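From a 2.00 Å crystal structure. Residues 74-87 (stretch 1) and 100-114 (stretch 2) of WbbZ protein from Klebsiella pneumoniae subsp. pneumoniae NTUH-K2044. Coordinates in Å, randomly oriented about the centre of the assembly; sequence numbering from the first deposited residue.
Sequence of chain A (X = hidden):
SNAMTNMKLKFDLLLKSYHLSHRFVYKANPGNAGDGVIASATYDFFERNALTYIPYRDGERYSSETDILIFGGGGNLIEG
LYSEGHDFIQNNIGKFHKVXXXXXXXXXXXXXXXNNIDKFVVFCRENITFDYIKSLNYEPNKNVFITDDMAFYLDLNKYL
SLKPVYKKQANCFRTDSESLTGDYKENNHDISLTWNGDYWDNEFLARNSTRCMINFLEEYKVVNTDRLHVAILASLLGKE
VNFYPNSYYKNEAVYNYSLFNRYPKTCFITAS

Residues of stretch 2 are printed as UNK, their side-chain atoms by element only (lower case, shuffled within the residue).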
# COMPACT_ATOMS: atom_id res chain seq x y z
N GLY A 74 18.22 -5.78 -5.58
CA GLY A 74 17.30 -6.75 -5.02
C GLY A 74 17.97 -8.11 -4.93
O GLY A 74 19.18 -8.24 -5.06
N GLY A 75 17.13 -9.11 -4.69
CA GLY A 75 17.59 -10.48 -4.55
C GLY A 75 16.86 -11.43 -5.46
O GLY A 75 16.56 -12.56 -5.07
N ASN A 76 16.58 -10.99 -6.69
CA ASN A 76 15.87 -11.85 -7.63
C ASN A 76 16.80 -12.81 -8.36
O ASN A 76 16.36 -13.89 -8.79
CB ASN A 76 15.10 -10.99 -8.64
CG ASN A 76 14.09 -11.80 -9.43
OD1 ASN A 76 14.41 -12.34 -10.49
ND2 ASN A 76 12.86 -11.88 -8.92
N LEU A 77 18.08 -12.46 -8.50
CA LEU A 77 19.03 -13.28 -9.25
C LEU A 77 19.53 -14.44 -8.38
O LEU A 77 20.68 -14.49 -7.94
CB LEU A 77 20.19 -12.43 -9.74
CG LEU A 77 19.82 -11.32 -10.72
CD1 LEU A 77 21.05 -10.52 -11.13
CD2 LEU A 77 19.12 -11.90 -11.92
N ILE A 78 18.63 -15.39 -8.15
CA ILE A 78 18.92 -16.56 -7.33
C ILE A 78 18.53 -17.80 -8.12
O ILE A 78 17.35 -18.13 -8.23
CB ILE A 78 18.19 -16.52 -5.98
CG1 ILE A 78 18.70 -15.35 -5.15
CG2 ILE A 78 18.37 -17.84 -5.24
CD1 ILE A 78 18.05 -15.23 -3.80
N GLU A 79 19.54 -18.50 -8.65
CA GLU A 79 19.29 -19.69 -9.45
C GLU A 79 18.64 -20.78 -8.61
O GLU A 79 19.02 -21.02 -7.46
CB GLU A 79 20.60 -20.19 -10.07
CG GLU A 79 20.44 -21.37 -11.00
CD GLU A 79 21.72 -21.69 -11.76
OE1 GLU A 79 21.64 -22.45 -12.74
OE2 GLU A 79 22.79 -21.17 -11.38
N GLY A 80 17.64 -21.44 -9.19
CA GLY A 80 16.82 -22.38 -8.46
C GLY A 80 15.67 -21.76 -7.69
O GLY A 80 14.88 -22.50 -7.10
N LEU A 81 15.56 -20.43 -7.68
CA LEU A 81 14.46 -19.74 -7.00
C LEU A 81 13.68 -18.86 -7.98
O LEU A 81 12.51 -19.15 -8.24
CB LEU A 81 14.99 -18.92 -5.83
CG LEU A 81 14.90 -19.54 -4.44
CD1 LEU A 81 15.03 -18.46 -3.37
CD2 LEU A 81 13.60 -20.31 -4.27
N TYR A 82 14.29 -17.81 -8.51
CA TYR A 82 13.62 -16.89 -9.42
C TYR A 82 14.41 -16.79 -10.72
O TYR A 82 15.65 -16.81 -10.70
CB TYR A 82 13.46 -15.50 -8.81
CG TYR A 82 13.10 -15.49 -7.34
CD1 TYR A 82 11.78 -15.62 -6.93
CD2 TYR A 82 14.08 -15.35 -6.37
CE1 TYR A 82 11.45 -15.61 -5.58
CE2 TYR A 82 13.76 -15.34 -5.03
CZ TYR A 82 12.45 -15.47 -4.64
OH TYR A 82 12.13 -15.46 -3.30
N SER A 83 13.69 -16.67 -11.83
CA SER A 83 14.31 -16.53 -13.14
C SER A 83 13.90 -15.26 -13.87
O SER A 83 14.36 -15.04 -15.00
CB SER A 83 13.98 -17.75 -14.01
OG SER A 83 12.58 -17.88 -14.19
N GLU A 84 13.05 -14.42 -13.28
CA GLU A 84 12.55 -13.24 -13.98
C GLU A 84 13.67 -12.25 -14.25
O GLU A 84 13.84 -11.78 -15.39
CB GLU A 84 11.43 -12.59 -13.17
CG GLU A 84 10.76 -11.42 -13.88
CD GLU A 84 9.58 -10.86 -13.09
OE1 GLU A 84 9.40 -11.27 -11.92
OE2 GLU A 84 8.85 -10.01 -13.64
N GLY A 85 14.45 -11.90 -13.23
CA GLY A 85 15.56 -10.98 -13.42
C GLY A 85 16.63 -11.54 -14.34
O GLY A 85 17.24 -10.79 -15.11
N HIS A 86 16.89 -12.84 -14.26
CA HIS A 86 17.87 -13.47 -15.13
C HIS A 86 17.43 -13.40 -16.59
O HIS A 86 18.25 -13.13 -17.48
CB HIS A 86 18.11 -14.91 -14.70
CG HIS A 86 18.85 -15.74 -15.71
ND1 HIS A 86 18.21 -16.41 -16.72
CD2 HIS A 86 20.17 -16.00 -15.84
CE1 HIS A 86 19.11 -17.06 -17.45
NE2 HIS A 86 20.30 -16.83 -16.94
N ASP A 87 16.15 -13.64 -16.85
CA ASP A 87 15.66 -13.60 -18.23
C ASP A 87 15.65 -12.17 -18.77
O ASP A 87 15.94 -11.95 -19.95
CB ASP A 87 14.26 -14.21 -18.31
CG ASP A 87 14.26 -15.71 -18.08
OD1 ASP A 87 15.36 -16.30 -17.98
OD2 ASP A 87 13.16 -16.30 -18.00
N UNK A 100 24.62 -2.23 -15.41
CA UNK A 100 25.00 -1.97 -14.02
C UNK A 100 23.95 -2.61 -13.13
O UNK A 100 22.77 -2.24 -13.17
c UNK A 100 25.12 -0.47 -13.74
c UNK A 100 26.23 0.15 -14.58
c UNK A 100 26.42 1.63 -14.35
c UNK A 100 25.38 -0.23 -12.26
N UNK A 101 24.37 -3.58 -12.32
CA UNK A 101 23.49 -4.24 -11.37
C UNK A 101 23.62 -3.51 -10.04
O UNK A 101 24.67 -3.57 -9.39
c UNK A 101 22.97 -6.36 -10.13
c UNK A 101 23.82 -5.73 -11.23
c UNK A 101 23.60 -6.44 -12.57
c UNK A 101 23.84 -7.93 -12.52
N UNK A 102 22.57 -2.80 -9.64
CA UNK A 102 22.56 -2.06 -8.38
C UNK A 102 22.66 -3.06 -7.20
O UNK A 102 22.40 -4.24 -7.40
c UNK A 102 21.24 -0.14 -9.41
c UNK A 102 21.76 2.46 -8.12
se UNK A 102 22.68 1.20 -9.31
c UNK A 102 21.29 -1.19 -8.30
N UNK A 103 23.06 -2.57 -6.00
CA UNK A 103 23.41 -3.50 -4.90
C UNK A 103 22.47 -4.67 -4.72
O UNK A 103 21.30 -4.50 -4.36
c UNK A 103 23.40 -2.58 -3.67
c UNK A 103 23.85 -1.27 -4.21
c UNK A 103 23.26 -1.16 -5.60
N UNK A 104 22.98 -5.88 -4.96
CA UNK A 104 22.13 -7.05 -5.09
C UNK A 104 22.72 -8.25 -4.35
O UNK A 104 23.91 -8.31 -4.05
c UNK A 104 21.91 -7.42 -6.56
o UNK A 104 21.16 -6.42 -7.23
N UNK A 105 21.84 -9.21 -4.07
CA UNK A 105 22.21 -10.53 -3.59
C UNK A 105 22.06 -11.50 -4.76
O UNK A 105 20.97 -11.60 -5.34
c UNK A 105 21.45 -12.45 -2.15
o UNK A 105 21.73 -10.24 -1.23
c UNK A 105 21.33 -10.96 -2.41
N UNK A 106 23.14 -12.18 -5.11
CA UNK A 106 23.20 -13.05 -6.28
C UNK A 106 23.63 -14.43 -5.82
O UNK A 106 24.58 -14.57 -5.04
c UNK A 106 23.74 -11.09 -7.77
c UNK A 106 24.74 -10.42 -8.70
c UNK A 106 24.17 -12.49 -7.34
c UNK A 106 24.25 -13.43 -8.53
N UNK A 107 22.93 -15.46 -6.31
CA UNK A 107 23.27 -16.85 -6.00
C UNK A 107 23.22 -17.64 -7.29
O UNK A 107 22.19 -17.66 -7.98
n UNK A 107 23.51 -16.35 -1.52
c UNK A 107 23.96 -15.13 -1.21
n UNK A 107 24.52 -14.37 -2.14
c UNK A 107 23.58 -16.93 -2.85
c UNK A 107 22.28 -16.72 -3.63
n UNK A 107 23.84 -14.68 0.03
c UNK A 107 22.30 -17.44 -4.97
N UNK A 108 24.33 -18.30 -7.63
CA UNK A 108 24.33 -19.11 -8.83
C UNK A 108 24.34 -18.25 -10.08
O UNK A 108 24.85 -17.13 -10.09
N UNK A 109 23.75 -18.80 -11.15
CA UNK A 109 23.79 -18.17 -12.47
C UNK A 109 25.22 -17.86 -12.88
O UNK A 109 25.52 -16.79 -13.42
c UNK A 109 20.86 -18.24 -13.16
c UNK A 109 20.60 -16.44 -11.63
o UNK A 109 17.35 -17.99 -12.22
c UNK A 109 19.24 -16.69 -11.55
c UNK A 109 19.50 -18.50 -13.09
c UNK A 109 21.43 -17.20 -12.43
c UNK A 109 18.70 -17.73 -12.29
c UNK A 109 22.92 -16.92 -12.51
N UNK A 110 26.13 -18.81 -12.63
CA UNK A 110 27.54 -18.59 -12.94
C UNK A 110 27.77 -18.44 -14.43
O UNK A 110 28.67 -17.70 -14.85
c UNK A 110 28.38 -19.72 -12.37
o UNK A 110 27.91 -20.99 -12.79
N UNK A 111 26.99 -19.14 -15.26
CA UNK A 111 27.12 -19.01 -16.71
C UNK A 111 26.81 -17.60 -17.18
O UNK A 111 27.45 -17.10 -18.11
c UNK A 111 26.37 -20.01 -18.92
o UNK A 111 25.43 -20.44 -19.62
c UNK A 111 26.22 -20.02 -17.41
o UNK A 111 27.44 -19.58 -19.42
N UNK A 112 25.84 -16.93 -16.54
CA UNK A 112 25.48 -15.58 -16.96
C UNK A 112 26.62 -14.59 -16.71
O UNK A 112 26.90 -13.73 -17.55
c UNK A 112 24.22 -15.12 -16.24
c UNK A 112 22.63 -13.27 -15.65
c UNK A 112 23.71 -13.73 -16.61
c UNK A 112 23.21 -13.71 -18.05
N UNK A 113 27.29 -14.70 -15.56
CA UNK A 113 28.28 -13.70 -15.19
C UNK A 113 29.65 -13.98 -15.81
O UNK A 113 30.40 -13.03 -16.07
c UNK A 113 26.12 -13.82 -12.57
c UNK A 113 27.13 -13.00 -13.05
c UNK A 113 24.83 -11.90 -11.94
c UNK A 113 25.82 -11.07 -12.43
c UNK A 113 24.97 -13.27 -12.02
c UNK A 113 26.97 -11.62 -12.98
c UNK A 113 28.37 -13.59 -13.67
N UNK A 114 29.98 -15.25 -16.06
CA UNK A 114 31.24 -15.55 -16.72
C UNK A 114 31.20 -15.11 -18.18
O UNK A 114 32.16 -14.51 -18.69
c UNK A 114 32.70 -17.45 -17.54
c UNK A 114 31.56 -17.05 -16.59
c UNK A 114 31.95 -18.88 -14.85
c UNK A 114 31.91 -17.39 -15.14

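Position 100 carries four carbons forked at the first, one arm two carbons long, and lies out of reach of stretch 1; the fork with its two-carbon arm identifies Ile100. Position 101 repeats this pattern, and the end of its long arm lies 4.1 Å from Leu77 CD1: Ile101, whose atom there is CD1. At position 102 an unbranched chain of two carbons, selenium and a carbon marks selenomethionine, Met102, its end leading away. Three carbons close a ring onto the backbone N at position 103, which makes it Pro103, where the chain turns a corner.

Position 104 has one carbon and one oxygen, the latter 3.4 Å from Gly74 N. This is Ser104, whose OG donates to Met102 O at 2.5 Å. Position 105 has a carbon bearing one oxygen and one carbon, hence Thr105; its N donates to Gly74 O at 3.0 Å. Position 106 again shows four carbons forked at the first, with one 4.3 Å from Leu77 CB: Ile106, through CG1. Position 107 holds three carbons, a nitrogen, and a carbon carrying two more nitrogens. It is Arg107, whose CB packs 4.0 Å from Ile78 CG2 while the guanidinium end leads away.

Position 108 has no side-chain atoms and a positive phi of 73°, as suits Gly108; a CB here would come within 2.8 Å of Glu79 OE2, a clash. Position 109 bears one carbon and a six-carbon ring with an oxygen, which sits 2.6 Å from Tyr82 O: Tyr109, donating through OH.

Position 110, one carbon and one oxygen, is Ser110, in the first turn of a helix. Position 111 does not touch stretch 1; its two carbons, the second carrying two oxygens, make a carboxylate: Asp111. Position 112 has four carbons forked at the second, and one terminal carbon lies 3.7 Å from His86 CD2; this is Leu112, and the carbon is CD2. Position 113, one carbon and a plain six-carbon ring, is Phe113, its ring edge meeting Leu77 CD1 at 4.1 Å from CZ. Position 114, forked at the first carbon with a two-carbon arm, is Ile114, out of reach.

The contact combines backbone pairing with one clamped ring. Arg107 N donates to Leu77 O and Glu79 N to Arg107 O, both at 2.9 Å, bracketing the bridge at Ile78. Beyond it, Glu79 CB covers one face of Tyr109 and His86 stacks, offset, on the opposite face, while Glu79 OE2 accepts from Tyr109 N at 2.6 Å. Leu77 fills the apolar space among Ile101, Ile106 and Phe113.

Stretch 2 (100-114) IIMPSTIRGYSDLFI
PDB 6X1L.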